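Local structure of clostripain-related protein (Bacteroides thetaiotaomicron, 6N9J) at residues A250-T255 and Y367-W372. The protein is a secreted C11 (clostripain-family) cysteine protease that probably cleaves peptide bonds in protein or peptide substrates and is blocked by an irreversible peptide inhibitor. Numbering follows the deposited sequence.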
ATOM      1  N   ALA A 250       4.634  14.454 -14.922  1.00 27.03           N
ATOM      2  CA  ALA A 250       5.685  15.467 -14.857  1.00 25.75           C
ATOM      3  C   ALA A 250       6.946  14.910 -14.203  1.00 23.35           C
ATOM      4  O   ALA A 250       8.062  15.286 -14.564  1.00 23.65           O
ATOM      5  CB  ALA A 250       5.206  16.696 -14.105  1.00 24.63           C
ATOM      6  N   LEU A 251       6.770  14.028 -13.232  1.00 21.11           N
ATOM      7  CA  LEU A 251       7.916  13.386 -12.599  1.00 21.93           C
ATOM      8  C   LEU A 251       8.664  12.535 -13.629  1.00 24.59           C
ATOM      9  O   LEU A 251       9.883  12.608 -13.738  1.00 27.84           O
ATOM     10  CB  LEU A 251       7.474  12.539 -11.401  1.00 17.93           C
ATOM     11  CG  LEU A 251       8.612  11.905 -10.582  1.00 19.27           C
ATOM     12  CD1 LEU A 251       9.599  12.946 -10.037  1.00 14.86           C
ATOM     13  CD2 LEU A 251       8.050  11.063  -9.464  1.00 13.62           C
ATOM     14  N   ALA A 252       7.922  11.752 -14.405  1.00 25.38           N
ATOM     15  CA  ALA A 252       8.518  10.937 -15.463  1.00 25.22           C
ATOM     16  C   ALA A 252       9.243  11.812 -16.482  1.00 24.42           C
ATOM     17  O   ALA A 252      10.338  11.479 -16.916  1.00 27.77           O
ATOM     18  CB  ALA A 252       7.450  10.092 -16.147  1.00 23.52           C
ATOM     19  N   ALA A 253       8.631  12.932 -16.856  1.00 22.89           N
ATOM     20  CA  ALA A 253       9.250  13.874 -17.785  1.00 23.50           C
ATOM     21  C   ALA A 253      10.494  14.528 -17.171  1.00 24.89           C
ATOM     22  O   ALA A 253      11.484  14.747 -17.856  1.00 26.38           O
ATOM     23  CB  ALA A 253       8.247  14.939 -18.218  1.00 23.55           C
ATOM     24  N   ALA A 254      10.448  14.833 -15.876  1.00 25.60           N
ATOM     25  CA  ALA A 254      11.614  15.411 -15.209  1.00 23.94           C
ATOM     26  C   ALA A 254      12.726  14.371 -15.110  1.00 26.06           C
ATOM     27  O   ALA A 254      13.898  14.713 -15.168  1.00 26.90           O
ATOM     28  CB  ALA A 254      11.248  15.934 -13.828  1.00 20.97           C
ATOM     29  N   THR A 255      12.349  13.101 -14.972  1.00 23.61           N
ATOM     30  CA  THR A 255      13.321  12.011 -14.907  1.00 23.47           C
ATOM     31  C   THR A 255      14.087  11.855 -16.215  1.00 26.74           C
ATOM     32  O   THR A 255      15.302  11.687 -16.217  1.00 24.46           O
ATOM     33  CB  THR A 255      12.638  10.671 -14.559  1.00 23.70           C
ATOM     34  OG1 THR A 255      12.061  10.757 -13.253  1.00 22.89           O
ATOM     35  CG2 THR A 255      13.644   9.512 -14.598  1.00 21.48           C
ATOM     36  N   TYR A 367       9.404   2.068 -16.873  1.00 25.37           N
ATOM     37  CA  TYR A 367      10.640   1.863 -17.623  1.00 26.73           C
ATOM     38  C   TYR A 367      10.701   2.674 -18.918  1.00 26.56           C
ATOM     39  O   TYR A 367      11.687   3.357 -19.195  1.00 27.84           O
ATOM     40  CB  TYR A 367      10.787   0.372 -17.921  1.00 28.22           C
ATOM     41  CG  TYR A 367      11.969  -0.019 -18.765  1.00 30.89           C
ATOM     42  CD1 TYR A 367      13.255  -0.023 -18.239  1.00 32.60           C
ATOM     43  CD2 TYR A 367      11.794  -0.441 -20.075  1.00 31.90           C
ATOM     44  CE1 TYR A 367      14.342  -0.404 -19.010  1.00 34.23           C
ATOM     45  CE2 TYR A 367      12.870  -0.829 -20.850  1.00 33.62           C
ATOM     46  CZ  TYR A 367      14.140  -0.808 -20.311  1.00 34.66           C
ATOM     47  OH  TYR A 367      15.207  -1.192 -21.077  1.00 37.12           O
ATOM     48  N   SER A 368       9.645   2.594 -19.713  1.00 26.58           N
ATOM     49  CA  SER A 368       9.562   3.372 -20.939  1.00 31.01           C
ATOM     50  C   SER A 368       9.086   4.815 -20.696  1.00 32.28           C
ATOM     51  O   SER A 368       9.456   5.726 -21.436  1.00 34.00           O
ATOM     52  CB  SER A 368       8.639   2.671 -21.934  1.00 34.56           C
ATOM     53  OG  SER A 368       7.383   2.393 -21.339  1.00 38.38           O
ATOM     54  N   ALA A 369       8.281   5.032 -19.657  1.00 31.76           N
ATOM     55  CA  ALA A 369       7.735   6.363 -19.388  1.00 29.93           C
ATOM     56  C   ALA A 369       8.806   7.355 -18.925  1.00 28.37           C
ATOM     57  O   ALA A 369       8.802   8.524 -19.323  1.00 27.85           O
ATOM     58  CB  ALA A 369       6.617   6.278 -18.350  1.00 29.15           C
ATOM     59  N   ALA A 370       9.714   6.879 -18.079  1.00 27.98           N
ATOM     60  CA  ALA A 370      10.800   7.696 -17.550  1.00 29.35           C
ATOM     61  C   ALA A 370      12.055   7.581 -18.416  1.00 36.71           C
ATOM     62  O   ALA A 370      13.119   8.097 -18.057  1.00 34.76           O
ATOM     63  CB  ALA A 370      11.107   7.298 -16.114  1.00 24.98           C
ATOM     64  N   ASP A 371      11.903   6.895 -19.551  1.00 43.44           N
ATOM     65  CA  ASP A 371      12.937   6.751 -20.578  1.00 49.09           C
ATOM     66  C   ASP A 371      14.208   6.087 -20.067  1.00 47.29           C
ATOM     67  O   ASP A 371      15.312   6.593 -20.271  1.00 47.72           O
ATOM     68  CB  ASP A 371      13.280   8.108 -21.189  1.00 55.36           C
ATOM     69  CG  ASP A 371      13.979   7.985 -22.522  1.00 61.51           C
ATOM     70  OD1 ASP A 371      13.568   7.128 -23.332  1.00 64.55           O
ATOM     71  OD2 ASP A 371      14.950   8.737 -22.754  1.00 63.42           O
ATOM     72  N   TRP A 372      14.058   4.942 -19.418  1.00 45.41           N
ATOM     73  CA  TRP A 372      15.225   4.196 -18.982  1.00 46.23           C
ATOM     74  C   TRP A 372      15.834   3.419 -20.148  1.00 53.01           C
ATOM     75  O   TRP A 372      15.733   2.200 -20.222  1.00 52.54           O
ATOM     76  CB  TRP A 372      14.862   3.271 -17.819  1.00 41.16           C
ATOM     77  CG  TRP A 372      14.657   4.042 -16.555  1.00 40.89           C
ATOM     78  CD1 TRP A 372      13.474   4.521 -16.068  1.00 40.41           C
ATOM     79  CD2 TRP A 372      15.670   4.462 -15.631  1.00 40.32           C
ATOM     80  NE1 TRP A 372      13.687   5.198 -14.894  1.00 39.71           N
ATOM     81  CE2 TRP A 372      15.026   5.179 -14.606  1.00 39.97           C
ATOM     82  CE3 TRP A 372      17.058   4.299 -15.572  1.00 41.00           C
ATOM     83  CZ2 TRP A 372      15.719   5.731 -13.532  1.00 40.01           C
ATOM     84  CZ3 TRP A 372      17.743   4.844 -14.505  1.00 39.75           C
ATOM     85  CH2 TRP A 372      17.075   5.550 -13.500  1.00 38.99           C
TER
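T255 and A370 meet at the buried, closely packed part of this contact. The methyl CG2 of T255 lies 3.7 Å from CB of A370. The same methyl is 3.8 Å from the A370 carbonyl, measured CG2 to O. CG2 stands anti to the backbone N of T255, which turns it toward A370. The hydroxyl turns to its own helix instead. OG1 of T255 gives a hydrogen bond of 2.9 Å to O of L251. It approaches from above the carbonyl plane, 41° out of it, and the backbone N of T255 bonds to the same oxygen. The hydroxyl spends its proton within its own helix, while the methyl packs across the contact.

One turn earlier, A252 brings the backbones close. Its CA is 4.5 Å from CA of A370, a spacing that small residues permit. CB of A252 rests 3.8 Å from O of A369. No hydrogen bond crosses between the segments.

The close approach occurs where helix 365-369 ends in a Schellman motif. W372 N bonds to Y367 O, and D371 N bonds weakly to S368 O. D371 has positive phi, as expected of the C-prime residue. Here the side of helix 248-259 meets that C-terminus, close to the end of the modelled chain.

Packing is looser at both flanks. A369 and W372 are partly exposed, whereas A252, T255 and A370 are buried. The A252 and A369 methyls are 4.5 Å apart, CB to CB. At the other flank, NE1 of W372 is 4.3 Å from CG2 of T255, with the methyl set obliquely to the indole. The W372 side chain also touches L259 of helix 248-259 and L293 and M294 of helix 290-297.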